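Local coordinates for protein mini spindles (Drosophila melanogaster, PDB 5VJC) that probably binds tubulin through HEAT-repeat TOG domains and so promotes microtubule dynamics and mitotic spindle formation, at residues K69-L74 against L112-Q117; N58-D63 against L96-Y101; V235-F238 against K244-K247; E178-K183 against V212-R217; R161-V166 against V170-Y175. All coordinates share one frame; numbering follows the deposited sequence.

Interaction 1 (K69-L74 against L112-Q117)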
# COMPACT_ATOMS: atom_id res chain seq x y z
N LYS A 69 -7.41 -16.06 13.24
CA LYS A 69 -7.91 -17.34 12.75
C LYS A 69 -8.22 -17.30 11.26
O LYS A 69 -7.80 -18.19 10.50
CB LYS A 69 -9.17 -17.75 13.52
CG LYS A 69 -9.78 -19.07 13.04
CD LYS A 69 -10.95 -19.42 13.96
CE LYS A 69 -11.45 -20.83 13.73
NZ LYS A 69 -12.49 -21.17 14.74
N VAL A 70 -8.96 -16.29 10.83
CA VAL A 70 -9.27 -16.12 9.41
C VAL A 70 -8.00 -16.11 8.56
O VAL A 70 -7.90 -16.82 7.55
CB VAL A 70 -10.08 -14.83 9.16
CG1 VAL A 70 -10.13 -14.51 7.66
CG2 VAL A 70 -11.50 -14.97 9.71
N ILE A 71 -7.01 -15.32 8.97
CA ILE A 71 -5.76 -15.25 8.21
C ILE A 71 -5.03 -16.60 8.18
O ILE A 71 -4.55 -17.02 7.13
CB ILE A 71 -4.82 -14.18 8.79
CG1 ILE A 71 -5.40 -12.79 8.52
CG2 ILE A 71 -3.42 -14.33 8.17
CD1 ILE A 71 -4.95 -11.72 9.49
N GLU A 72 -4.97 -17.28 9.32
CA GLU A 72 -4.40 -18.62 9.35
C GLU A 72 -5.14 -19.59 8.40
O GLU A 72 -4.52 -20.37 7.70
CB GLU A 72 -4.43 -19.17 10.77
CG GLU A 72 -3.78 -20.52 10.90
CD GLU A 72 -3.79 -21.01 12.34
OE1 GLU A 72 -4.90 -21.26 12.89
OE2 GLU A 72 -2.69 -21.14 12.93
N GLN A 73 -6.46 -19.54 8.39
CA GLN A 73 -7.22 -20.42 7.51
C GLN A 73 -6.94 -20.08 6.04
O GLN A 73 -6.68 -20.97 5.23
CB GLN A 73 -8.71 -20.33 7.82
CG GLN A 73 -9.08 -21.08 9.09
CD GLN A 73 -10.45 -20.73 9.59
OE1 GLN A 73 -10.98 -19.67 9.29
NE2 GLN A 73 -11.04 -21.63 10.37
N LEU A 74 -6.95 -18.80 5.70
CA LEU A 74 -6.67 -18.41 4.32
C LEU A 74 -5.26 -18.80 3.92
O LEU A 74 -5.01 -19.23 2.79
CB LEU A 74 -6.89 -16.91 4.14
CG LEU A 74 -8.31 -16.39 4.27
CD1 LEU A 74 -8.33 -14.86 4.41
CD2 LEU A 74 -9.13 -16.85 3.07
N LEU A 112 0.10 -9.26 6.91
CA LEU A 112 1.16 -8.92 5.96
C LEU A 112 1.92 -10.16 5.48
O LEU A 112 2.21 -10.25 4.31
CB LEU A 112 2.12 -7.89 6.57
CG LEU A 112 1.47 -6.51 6.67
CD1 LEU A 112 2.22 -5.59 7.66
CD2 LEU A 112 1.36 -5.87 5.29
N GLU A 113 2.23 -11.10 6.36
CA GLU A 113 2.85 -12.36 5.93
C GLU A 113 2.01 -13.11 4.90
O GLU A 113 2.52 -13.63 3.93
CB GLU A 113 3.07 -13.33 7.09
CG GLU A 113 4.36 -13.23 7.85
CD GLU A 113 4.44 -14.29 8.94
OE1 GLU A 113 3.81 -15.37 8.77
OE2 GLU A 113 5.10 -14.04 9.97
N TYR A 114 0.71 -13.22 5.18
CA TYR A 114 -0.23 -13.82 4.23
C TYR A 114 -0.17 -13.12 2.89
O TYR A 114 -0.06 -13.75 1.84
CB TYR A 114 -1.66 -13.78 4.79
CG TYR A 114 -2.74 -14.20 3.79
CD1 TYR A 114 -2.71 -15.44 3.17
CD2 TYR A 114 -3.80 -13.34 3.48
CE1 TYR A 114 -3.70 -15.83 2.27
CE2 TYR A 114 -4.80 -13.72 2.59
CZ TYR A 114 -4.75 -14.96 1.99
OH TYR A 114 -5.74 -15.32 1.09
N LEU A 115 -0.24 -11.80 2.93
CA LEU A 115 -0.20 -11.00 1.71
C LEU A 115 1.04 -11.27 0.87
O LEU A 115 0.97 -11.26 -0.36
CB LEU A 115 -0.27 -9.51 2.05
CG LEU A 115 -1.70 -9.04 2.31
CD1 LEU A 115 -1.66 -7.72 3.05
CD2 LEU A 115 -2.46 -8.90 0.98
N VAL A 116 2.18 -11.48 1.54
CA VAL A 116 3.39 -11.86 0.83
C VAL A 116 3.16 -13.17 0.08
O VAL A 116 3.55 -13.27 -1.08
CB VAL A 116 4.62 -11.97 1.77
CG1 VAL A 116 5.81 -12.58 1.04
CG2 VAL A 116 4.98 -10.59 2.31
N GLN A 117 2.53 -14.16 0.72
CA GLN A 117 2.23 -15.44 0.04
C GLN A 117 1.27 -15.22 -1.13
O GLN A 117 1.42 -15.82 -2.20
CB GLN A 117 1.61 -16.47 0.99
CG GLN A 117 2.28 -16.76 2.34
CD GLN A 117 1.34 -17.58 3.24
OE1 GLN A 117 0.89 -17.11 4.31
NE2 GLN A 117 0.97 -18.78 2.77
O HOH W 1 -6.03 -17.80 0.64

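Interaction 2 (N58-D63 against L96-Y101)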
# COMPACT_ATOMS: atom_id res chain seq x y z
N ASN A 58 -16.56 -14.94 11.11
CA ASN A 58 -15.29 -14.66 11.79
C ASN A 58 -14.63 -13.38 11.31
O ASN A 58 -13.98 -12.67 12.08
CB ASN A 58 -14.32 -15.82 11.60
CG ASN A 58 -14.69 -17.01 12.46
OD1 ASN A 58 -15.22 -16.84 13.55
ND2 ASN A 58 -14.41 -18.22 11.97
N MET A 59 -14.82 -13.09 10.02
CA MET A 59 -14.24 -11.92 9.38
C MET A 59 -14.76 -10.62 9.97
O MET A 59 -14.02 -9.63 10.08
CB MET A 59 -14.53 -11.95 7.87
CG MET A 59 -13.56 -12.80 7.07
SD MET A 59 -14.09 -13.02 5.35
CE MET A 59 -12.58 -13.65 4.66
N PHE A 60 -16.02 -10.62 10.37
CA PHE A 60 -16.62 -9.39 10.87
C PHE A 60 -16.91 -9.45 12.38
O PHE A 60 -17.64 -8.64 12.92
CB PHE A 60 -17.86 -9.05 10.04
CG PHE A 60 -17.53 -8.84 8.58
CD1 PHE A 60 -16.99 -7.64 8.15
CD2 PHE A 60 -17.68 -9.87 7.66
CE1 PHE A 60 -16.65 -7.44 6.81
CE2 PHE A 60 -17.34 -9.69 6.31
CZ PHE A 60 -16.82 -8.48 5.88
N HIS A 61 -16.27 -10.40 13.05
CA HIS A 61 -16.30 -10.44 14.50
C HIS A 61 -15.46 -9.26 15.03
O HIS A 61 -14.49 -8.83 14.39
CB HIS A 61 -15.76 -11.78 15.00
CG HIS A 61 -16.20 -12.13 16.38
ND1 HIS A 61 -15.80 -11.41 17.50
CD2 HIS A 61 -16.99 -13.13 16.84
CE1 HIS A 61 -16.33 -11.95 18.58
NE2 HIS A 61 -17.06 -12.99 18.21
N ASP A 62 -15.82 -8.72 16.18
CA ASP A 62 -15.08 -7.59 16.73
C ASP A 62 -13.75 -8.02 17.35
O ASP A 62 -12.84 -7.22 17.49
CB ASP A 62 -15.93 -6.84 17.77
CG ASP A 62 -16.48 -5.52 17.23
OD1 ASP A 62 -16.58 -5.35 15.99
OD2 ASP A 62 -16.82 -4.64 18.06
N ASP A 63 -13.64 -9.30 17.71
CA ASP A 63 -12.49 -9.80 18.45
C ASP A 63 -11.35 -10.15 17.49
O ASP A 63 -11.50 -11.02 16.64
CB ASP A 63 -12.90 -11.02 19.28
CG ASP A 63 -11.82 -11.49 20.25
OD1 ASP A 63 -10.64 -11.58 19.84
OD2 ASP A 63 -12.16 -11.79 21.42
N LEU A 96 -8.62 -7.06 4.30
CA LEU A 96 -7.37 -6.71 4.97
C LEU A 96 -7.26 -5.20 5.16
O LEU A 96 -6.78 -4.75 6.20
CB LEU A 96 -6.17 -7.29 4.21
CG LEU A 96 -6.22 -8.82 4.35
CD1 LEU A 96 -5.45 -9.52 3.26
CD2 LEU A 96 -5.74 -9.25 5.77
N THR A 97 -7.74 -4.40 4.21
CA THR A 97 -7.68 -2.95 4.37
C THR A 97 -8.48 -2.52 5.61
O THR A 97 -8.10 -1.54 6.27
CB THR A 97 -8.21 -2.16 3.13
OG1 THR A 97 -9.63 -2.34 2.99
CG2 THR A 97 -7.48 -2.57 1.83
N LEU A 98 -9.55 -3.23 5.95
CA LEU A 98 -10.25 -2.93 7.21
C LEU A 98 -9.38 -3.24 8.43
O LEU A 98 -9.33 -2.45 9.37
CB LEU A 98 -11.56 -3.71 7.30
CG LEU A 98 -12.58 -3.41 6.21
CD1 LEU A 98 -13.75 -4.37 6.37
CD2 LEU A 98 -13.07 -1.95 6.27
N ARG A 99 -8.67 -4.36 8.39
CA ARG A 99 -7.75 -4.76 9.45
C ARG A 99 -6.54 -3.83 9.61
O ARG A 99 -5.86 -3.85 10.64
CB ARG A 99 -7.25 -6.19 9.20
CG ARG A 99 -8.33 -7.22 9.47
CD ARG A 99 -9.07 -6.80 10.71
NE ARG A 99 -10.41 -7.35 10.85
CZ ARG A 99 -11.40 -7.20 9.97
NH1 ARG A 99 -11.20 -6.54 8.84
NH2 ARG A 99 -12.59 -7.73 10.22
N PHE A 100 -6.26 -3.03 8.58
CA PHE A 100 -5.17 -2.07 8.70
C PHE A 100 -5.52 -0.93 9.65
O PHE A 100 -4.62 -0.24 10.13
CB PHE A 100 -4.79 -1.52 7.33
CG PHE A 100 -4.14 -2.54 6.42
CD1 PHE A 100 -3.59 -3.70 6.94
CD2 PHE A 100 -4.09 -2.33 5.05
CE1 PHE A 100 -2.98 -4.64 6.10
CE2 PHE A 100 -3.48 -3.27 4.21
CZ PHE A 100 -2.93 -4.42 4.74
N TYR A 101 -6.80 -0.72 9.91
CA TYR A 101 -7.22 0.37 10.81
C TYR A 101 -7.41 -0.10 12.25
O TYR A 101 -7.53 0.71 13.17
CB TYR A 101 -8.50 1.01 10.29
CG TYR A 101 -8.24 1.78 9.02
CD1 TYR A 101 -8.28 1.15 7.78
CD2 TYR A 101 -7.90 3.12 9.06
CE1 TYR A 101 -8.03 1.84 6.61
CE2 TYR A 101 -7.63 3.82 7.90
CZ TYR A 101 -7.71 3.18 6.68
OH TYR A 101 -7.46 3.87 5.52

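Interaction 3 (V235-F238 against K244-K247)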
# COMPACT_ATOMS: atom_id res chain seq x y z
N VAL A 235 19.26 13.96 -3.13
CA VAL A 235 20.61 13.54 -3.52
C VAL A 235 20.55 12.45 -4.61
O VAL A 235 21.26 12.52 -5.61
CB VAL A 235 21.40 13.00 -2.31
CG1 VAL A 235 22.59 12.17 -2.76
CG2 VAL A 235 21.86 14.15 -1.42
N GLN A 236 19.68 11.47 -4.41
CA GLN A 236 19.51 10.41 -5.38
C GLN A 236 19.01 10.99 -6.68
O GLN A 236 19.44 10.58 -7.78
CB GLN A 236 18.56 9.34 -4.85
CG GLN A 236 18.17 8.30 -5.86
CD GLN A 236 19.36 7.48 -6.34
OE1 GLN A 236 20.01 6.78 -5.57
NE2 GLN A 236 19.65 7.58 -7.63
N VAL A 237 18.11 11.96 -6.58
CA VAL A 237 17.64 12.65 -7.78
C VAL A 237 18.84 13.35 -8.44
O VAL A 237 18.95 13.37 -9.67
CB VAL A 237 16.52 13.66 -7.48
CG1 VAL A 237 16.18 14.46 -8.70
CG2 VAL A 237 15.27 12.93 -6.98
N PHE A 238 19.76 13.89 -7.63
CA PHE A 238 20.90 14.61 -8.18
C PHE A 238 21.82 13.69 -9.00
O PHE A 238 22.27 14.06 -10.08
CB PHE A 238 21.70 15.30 -7.07
CG PHE A 238 22.92 16.04 -7.58
CD1 PHE A 238 22.78 17.11 -8.46
CD2 PHE A 238 24.19 15.65 -7.19
CE1 PHE A 238 23.89 17.79 -8.93
CE2 PHE A 238 25.31 16.33 -7.67
CZ PHE A 238 25.15 17.40 -8.54
N LYS A 244 20.58 20.05 -13.23
CA LYS A 244 19.20 20.39 -13.54
C LYS A 244 18.29 20.20 -12.31
O LYS A 244 17.17 20.73 -12.26
CB LYS A 244 18.67 19.55 -14.70
CG LYS A 244 17.33 20.02 -15.26
CD LYS A 244 16.94 19.28 -16.53
CE LYS A 244 16.42 17.87 -16.25
NZ LYS A 244 14.97 17.74 -16.59
N THR A 245 18.78 19.44 -11.34
CA THR A 245 18.06 19.23 -10.09
C THR A 245 17.76 20.57 -9.44
O THR A 245 16.64 20.82 -9.00
CB THR A 245 18.85 18.36 -9.10
OG1 THR A 245 19.35 17.20 -9.76
CG2 THR A 245 17.96 17.92 -7.95
N TYR A 246 18.77 21.44 -9.40
CA TYR A 246 18.66 22.73 -8.73
C TYR A 246 17.53 23.58 -9.29
O TYR A 246 16.98 24.43 -8.60
CB TYR A 246 19.99 23.48 -8.81
CG TYR A 246 21.07 22.86 -7.96
CD1 TYR A 246 21.03 22.96 -6.58
CD2 TYR A 246 22.12 22.17 -8.54
CE1 TYR A 246 22.02 22.39 -5.79
CE2 TYR A 246 23.12 21.59 -7.75
CZ TYR A 246 23.05 21.70 -6.38
OH TYR A 246 24.03 21.13 -5.59
N LYS A 247 17.19 23.33 -10.55
CA LYS A 247 16.07 24.00 -11.19
C LYS A 247 14.75 23.31 -10.84
O LYS A 247 13.68 23.92 -10.92
CB LYS A 247 16.30 24.04 -12.71
CG LYS A 247 15.07 23.80 -13.58
CD LYS A 247 14.37 25.11 -13.95
CE LYS A 247 13.02 24.85 -14.61
NZ LYS A 247 12.16 26.07 -14.72

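Interaction 4 (E178-K183 against V212-R217)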
# COMPACT_ATOMS: atom_id res chain seq x y z
N GLU A 178 1.50 10.67 -1.79
CA GLU A 178 0.41 11.19 -0.94
C GLU A 178 0.80 11.16 0.51
O GLU A 178 0.33 11.97 1.30
CB GLU A 178 -0.88 10.40 -1.14
CG GLU A 178 -1.55 10.64 -2.46
CD GLU A 178 -1.82 12.12 -2.72
OE1 GLU A 178 -2.42 12.78 -1.84
OE2 GLU A 178 -1.39 12.63 -3.78
N GLY A 179 1.70 10.22 0.84
CA GLY A 179 2.18 10.05 2.19
C GLY A 179 2.96 11.24 2.71
O GLY A 179 3.11 11.39 3.91
N LEU A 180 3.45 12.10 1.82
CA LEU A 180 4.17 13.29 2.28
C LEU A 180 3.23 14.28 3.01
O LEU A 180 3.71 15.16 3.71
CB LEU A 180 4.87 14.01 1.12
CG LEU A 180 5.84 13.21 0.25
CD1 LEU A 180 6.59 14.14 -0.66
CD2 LEU A 180 6.80 12.39 1.10
N LYS A 181 1.92 14.12 2.82
CA LYS A 181 0.95 15.04 3.42
C LYS A 181 0.51 14.60 4.81
O LYS A 181 -0.31 15.27 5.45
CB LYS A 181 -0.29 15.17 2.53
CG LYS A 181 -0.03 15.70 1.15
CD LYS A 181 -1.28 15.63 0.30
CE LYS A 181 -0.99 15.90 -1.17
NZ LYS A 181 -2.22 15.81 -2.00
N SER A 182 1.01 13.46 5.26
CA SER A 182 0.64 12.96 6.58
C SER A 182 1.05 13.92 7.69
O SER A 182 2.12 14.53 7.65
CB SER A 182 1.25 11.59 6.81
OG SER A 182 1.01 11.12 8.13
N LYS A 183 0.21 14.04 8.71
CA LYS A 183 0.60 14.81 9.89
C LYS A 183 1.61 14.03 10.72
O LYS A 183 2.28 14.59 11.59
CB LYS A 183 -0.63 15.18 10.74
CG LYS A 183 -1.70 15.99 9.99
CD LYS A 183 -2.91 15.14 9.63
CE LYS A 183 -4.01 15.92 8.89
NZ LYS A 183 -4.95 15.00 8.18
N VAL A 212 9.61 16.11 -7.60
CA VAL A 212 10.88 16.58 -7.08
C VAL A 212 10.71 17.83 -6.21
O VAL A 212 11.29 17.94 -5.13
CB VAL A 212 11.87 16.91 -8.21
CG1 VAL A 212 13.15 17.46 -7.61
CG2 VAL A 212 12.15 15.67 -9.06
N ARG A 213 9.91 18.76 -6.71
CA ARG A 213 9.55 19.99 -6.01
C ARG A 213 8.97 19.65 -4.63
O ARG A 213 9.47 20.09 -3.59
CB ARG A 213 8.51 20.75 -6.83
CG ARG A 213 8.39 22.24 -6.57
CD ARG A 213 7.79 22.92 -7.80
NE ARG A 213 8.15 22.26 -9.06
CZ ARG A 213 7.29 21.89 -10.00
NH1 ARG A 213 5.98 22.09 -9.84
NH2 ARG A 213 7.73 21.31 -11.11
N GLU A 214 7.94 18.83 -4.68
CA GLU A 214 7.22 18.32 -3.52
C GLU A 214 8.17 17.67 -2.51
O GLU A 214 8.10 17.96 -1.31
CB GLU A 214 6.15 17.33 -3.99
CG GLU A 214 5.10 16.98 -2.96
CD GLU A 214 4.35 18.19 -2.45
OE1 GLU A 214 4.19 19.15 -3.24
OE2 GLU A 214 3.94 18.18 -1.27
N ILE A 215 9.06 16.80 -2.99
CA ILE A 215 10.02 16.13 -2.11
C ILE A 215 10.93 17.14 -1.42
O ILE A 215 11.23 17.02 -0.22
CB ILE A 215 10.89 15.11 -2.89
CG1 ILE A 215 10.06 13.88 -3.31
CG2 ILE A 215 12.08 14.66 -2.04
CD1 ILE A 215 10.64 13.12 -4.52
N ALA A 216 11.37 18.14 -2.18
CA ALA A 216 12.33 19.13 -1.67
C ALA A 216 11.74 19.98 -0.53
O ALA A 216 12.45 20.35 0.41
CB ALA A 216 12.84 20.02 -2.81
N ARG A 217 10.44 20.27 -0.61
CA ARG A 217 9.74 20.99 0.45
C ARG A 217 9.95 20.35 1.83
O ARG A 217 9.95 21.05 2.84
CB ARG A 217 8.25 21.07 0.14
CG ARG A 217 7.88 22.06 -0.94
CD ARG A 217 6.37 22.05 -1.19
NE ARG A 217 5.96 23.02 -2.21
CZ ARG A 217 5.71 24.30 -1.97
NH1 ARG A 217 5.84 24.80 -0.74
NH2 ARG A 217 5.34 25.10 -2.96

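Interaction 5 (R161-V166 against V170-Y175)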
# COMPACT_ATOMS: atom_id res chain seq x y z
N ARG A 161 6.53 -3.89 -2.34
CA ARG A 161 7.52 -4.13 -3.40
C ARG A 161 7.19 -5.35 -4.24
O ARG A 161 7.82 -5.58 -5.27
CB ARG A 161 8.90 -4.23 -2.79
CG ARG A 161 9.36 -2.85 -2.32
CD ARG A 161 10.69 -2.89 -1.58
NE ARG A 161 10.98 -1.58 -1.01
CZ ARG A 161 12.14 -1.25 -0.44
NH1 ARG A 161 13.13 -2.14 -0.39
NH2 ARG A 161 12.31 -0.03 0.06
N GLN A 162 6.17 -6.09 -3.82
CA GLN A 162 5.53 -7.07 -4.68
C GLN A 162 4.41 -6.45 -5.53
O GLN A 162 4.25 -6.80 -6.68
CB GLN A 162 4.94 -8.21 -3.86
CG GLN A 162 5.96 -9.06 -3.15
CD GLN A 162 5.27 -10.07 -2.29
OE1 GLN A 162 4.52 -9.70 -1.37
NE2 GLN A 162 5.46 -11.35 -2.61
N VAL A 163 3.64 -5.54 -4.93
CA VAL A 163 2.54 -4.90 -5.65
C VAL A 163 3.02 -4.23 -6.93
O VAL A 163 2.36 -4.34 -7.98
CB VAL A 163 1.83 -3.86 -4.77
CG1 VAL A 163 0.79 -3.09 -5.57
CG2 VAL A 163 1.15 -4.56 -3.58
N ILE A 164 4.17 -3.56 -6.88
CA ILE A 164 4.66 -2.84 -8.04
C ILE A 164 5.02 -3.77 -9.19
O ILE A 164 5.18 -3.32 -10.30
CB ILE A 164 5.90 -1.97 -7.73
CG1 ILE A 164 7.06 -2.86 -7.26
CG2 ILE A 164 5.57 -0.91 -6.71
CD1 ILE A 164 8.19 -2.09 -6.59
N LEU A 165 5.14 -5.07 -8.92
CA LEU A 165 5.40 -6.02 -9.99
C LEU A 165 4.12 -6.42 -10.72
O LEU A 165 4.18 -6.94 -11.83
CB LEU A 165 6.10 -7.27 -9.44
CG LEU A 165 7.40 -6.94 -8.67
CD1 LEU A 165 8.02 -8.18 -8.03
CD2 LEU A 165 8.38 -6.24 -9.60
N VAL A 166 2.96 -6.17 -10.11
CA VAL A 166 1.69 -6.59 -10.70
C VAL A 166 0.67 -5.45 -10.83
O VAL A 166 -0.50 -5.70 -11.09
CB VAL A 166 1.02 -7.73 -9.91
CG1 VAL A 166 1.83 -9.03 -10.02
CG2 VAL A 166 0.78 -7.32 -8.42
N VAL A 170 4.10 3.55 -11.74
CA VAL A 170 3.83 4.99 -11.70
C VAL A 170 2.66 5.29 -10.73
O VAL A 170 2.71 6.26 -9.96
CB VAL A 170 3.54 5.56 -13.10
CG1 VAL A 170 2.85 6.90 -13.01
CG2 VAL A 170 4.82 5.67 -13.92
N LYS A 171 1.66 4.42 -10.70
CA LYS A 171 0.53 4.61 -9.78
C LYS A 171 0.97 4.44 -8.32
O LYS A 171 0.57 5.22 -7.46
CB LYS A 171 -0.61 3.66 -10.11
CG LYS A 171 -1.24 3.93 -11.47
CD LYS A 171 -2.47 3.08 -11.69
CE LYS A 171 -3.23 3.55 -12.93
NZ LYS A 171 -3.66 4.97 -12.78
N VAL A 172 1.82 3.45 -8.05
CA VAL A 172 2.34 3.26 -6.70
C VAL A 172 3.16 4.46 -6.26
O VAL A 172 3.03 4.94 -5.11
CB VAL A 172 3.18 1.98 -6.60
CG1 VAL A 172 3.84 1.86 -5.21
CG2 VAL A 172 2.30 0.75 -6.88
N PHE A 173 4.00 4.97 -7.17
CA PHE A 173 4.77 6.17 -6.89
C PHE A 173 3.84 7.29 -6.43
O PHE A 173 4.12 7.94 -5.42
CB PHE A 173 5.59 6.62 -8.11
CG PHE A 173 6.49 7.81 -7.83
CD1 PHE A 173 7.78 7.62 -7.36
CD2 PHE A 173 6.05 9.10 -8.04
CE1 PHE A 173 8.62 8.70 -7.11
CE2 PHE A 173 6.87 10.18 -7.77
CZ PHE A 173 8.14 9.98 -7.30
N GLY A 174 2.75 7.49 -7.17
CA GLY A 174 1.72 8.45 -6.83
C GLY A 174 1.13 8.25 -5.43
O GLY A 174 0.99 9.21 -4.68
N TYR A 175 0.77 7.01 -5.08
CA TYR A 175 0.25 6.74 -3.73
C TYR A 175 1.27 7.00 -2.61
O TYR A 175 0.92 7.50 -1.54
CB TYR A 175 -0.24 5.30 -3.63
CG TYR A 175 -1.54 5.07 -4.38
CD1 TYR A 175 -2.68 5.81 -4.07
CD2 TYR A 175 -1.64 4.10 -5.36
CE1 TYR A 175 -3.88 5.61 -4.75
CE2 TYR A 175 -2.83 3.88 -6.04
CZ TYR A 175 -3.95 4.65 -5.72
OH TYR A 175 -5.15 4.44 -6.37

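Interaction 1 (K69-L74 against L112-Q117)
Y114 reaches across from helix 105-124 to L74 of helix 64-77 with its ring and to I71 with its CB. L74 meets the outer end of the ring: its CB is 3.6 Å from Y114 CZ, and its CD1 lies 4.1 Å from Y114 CE2. At the root, I71 CG2 is 3.9 Å from Y114 CB. Both aliphatic groups approach the ring obliquely. The torsion behind this has Y114 CG trans to the backbone N (chi1 171°), which projects the ring toward L74. Tyrosine suits the place because its length bridges the two segments, whose nearest CA atoms, those of I71 and Y114, are 7.0 Å apart, while its hydroxyl finds a polar partner. Such side-chain packing between helices of an all-helical solenoid underlies a HEAT-repeat TOG domain. One water joins Y114 OH, 2.5 Å away, to L74 O, to which it donates at 2.8 Å. Replacing the tyrosine by an alanine would probably open a gap beside L74 and leave this water without its link to helix 105-124. Further out, I92 packs on Y114, W95 on I71, and L8 on L74, while Q117 OE1 hydrogen-bonds to S75 OG.

Interaction 2 (N58-D63 against L96-Y101)
M59 O, at the end of helix 53-59, accepts a hydrogen bond from W95 NE1. R99 NH2 is modelled too close to the same oxygen, so that approach is doubtful. The R99 chain bends at chi2 (-41°), which turns the guanidinium toward the loop, and the R99 side chain packs on V107 of helix 105-124. Nearby is a thin apolar contact, F60 CE1 to L98 CD1 at 4.2 Å, the methyl placed obliquely to the ring. F60 is the first residue to leave helical torsions, and its broad aromatic side chain suits the place by spreading onto T39, L42 and R43 of helix 36-48. Beyond it the loop is held by its own bond: D63 N donates to H61 ND1 at 3.0 Å and 164°, lying close to the imidazole plane, which fixes the ring's rotation. D63 then takes the N-cap position of helix 64-77. A short linker, capped at its far end by D63 and packed on a neighbouring helix end, is the kind of turn that joins successive helices in a HEAT-repeat solenoid.

Interaction 3 (V235-F238 against K244-K247)
F238 and T245 meet at about a right angle, the threonine hydroxyl coming to the rim of the phenyl ring near its plane. T245 OG1 is 3.7 Å from F238 CD1 and 3.4 Å from F238 CA, so it packs against the helix backbone as well. This hydroxyl is not left wanting, since it hydrogen-bonds to G242 O in the turn. T245 chi1 of -48° divides the work of the two branches: OG1 faces F238 and the turn, while the methyl CG2 goes to V237, where V237 CG1 lies 4.0 Å off. A threonine thus serves an oily wall and a backbone carbonyl together. The F238 and Y246 rings are set obliquely, with planes at 62° and centroids 6.0 Å apart; they touch through F238 CE1 and Y246 CE2, 4.1 Å apart. Y246 OH adds a weak hydrogen bond to D261. The contact folds the short helix 245-248 back on helix 224-241, with I264 of helix 254-264 packing on both F238 and Y246 and I199 of helix 185-202 packing on V237.

Interaction 4 (E178-K183 against V212-R217)
L180 and E214 run past each other in opposite directions, and the snug part of the contact is where L180 CD1 lands. That one methyl sits 3.9 Å from E214 CG, 4.2 Å from the backbone atom I215 CA and 4.4 Å from I215 CG1, resting against two successive residues of helix 209-217. The CA atoms of L180 and I215 are 7.8 Å apart, a span that a leucine's branched end can cover. Although the CB of I215 points away from L180, its CG1 still borders the methyl. L192 packs on both L180 and I215, and L195 also lies on L180, so helix 185-202 floors the apolar side.

The outer side is loose and polar. With its CG trans to the backbone N (chi1 -166°) and the chain kinked at chi2 (59°), E214 offers its CG methylene to the leucine and carries its carboxylate beyond it. K181 does not bridge to it: K181 NZ and E214 OE2 are 6.6 Å apart. The lysine instead makes a salt bridge at 3.0 Å from K181 NZ to E178 OE1, on the syn side of that carboxylate. The chemistry implies that the adhesion here is apolar, while K181 and E214, oppositely charged, may attract weakly over that distance without locking the two segments together.

Interaction 5 (R161-V166 against V170-Y175)
Helices 150-166 and 169-178 follow each other through a very short turn and come nearest at I164 and V172, whose CA atoms are 6.7 Å apart. This is a tight helix-to-helix corner in the TOG domain's HEAT-repeat solenoid, and the contact across it is made by aliphatic side chains. V172 points straight at the first helix and meets I164 at about a right angle. I164 adopts the uncommon chi1 of 61°, with CG1 in the crowded position between backbone N and carbonyl carbon, which sets CG2 anti to the carbonyl carbon, facing V172. Beta-branched residues suit so close an approach because their methyls stand next to the backbone. V163 contributes more lightly, its CG1 4.3 Å from V172 CG2. Around the corner, Y202 of helix 185-202 packs on I164, V138 and F119 pack on V163, and F167 in the turn touches V172. The two methyls of V172 straddle I164 CG2, which lies 3.6 Å from V172 CG1 and 3.7 Å from V172 CG2.

In the fold
The five contacts are strung along one elongated helical array. Interactions 1 and 2 interlock near one end: their segments alternate in the sequence, their centres are 13 Å apart, and V70 CG2 packs 3.5 Å from N58 CB. Interaction 5, nearest the middle of the chain, joins interaction 1 through a probable hydrogen bond of 3.1 Å from Q162 NE2 to V116 O. It adjoins interaction 4 in sequence only, centres 17 Å apart. Interaction 4 in turn touches interaction 3, V212 CG2 meeting V237 CG1 at 4.2 Å. Interactions 1 and 3 lie on opposite sides of the chain's centre, their own centres about 41 Å apart.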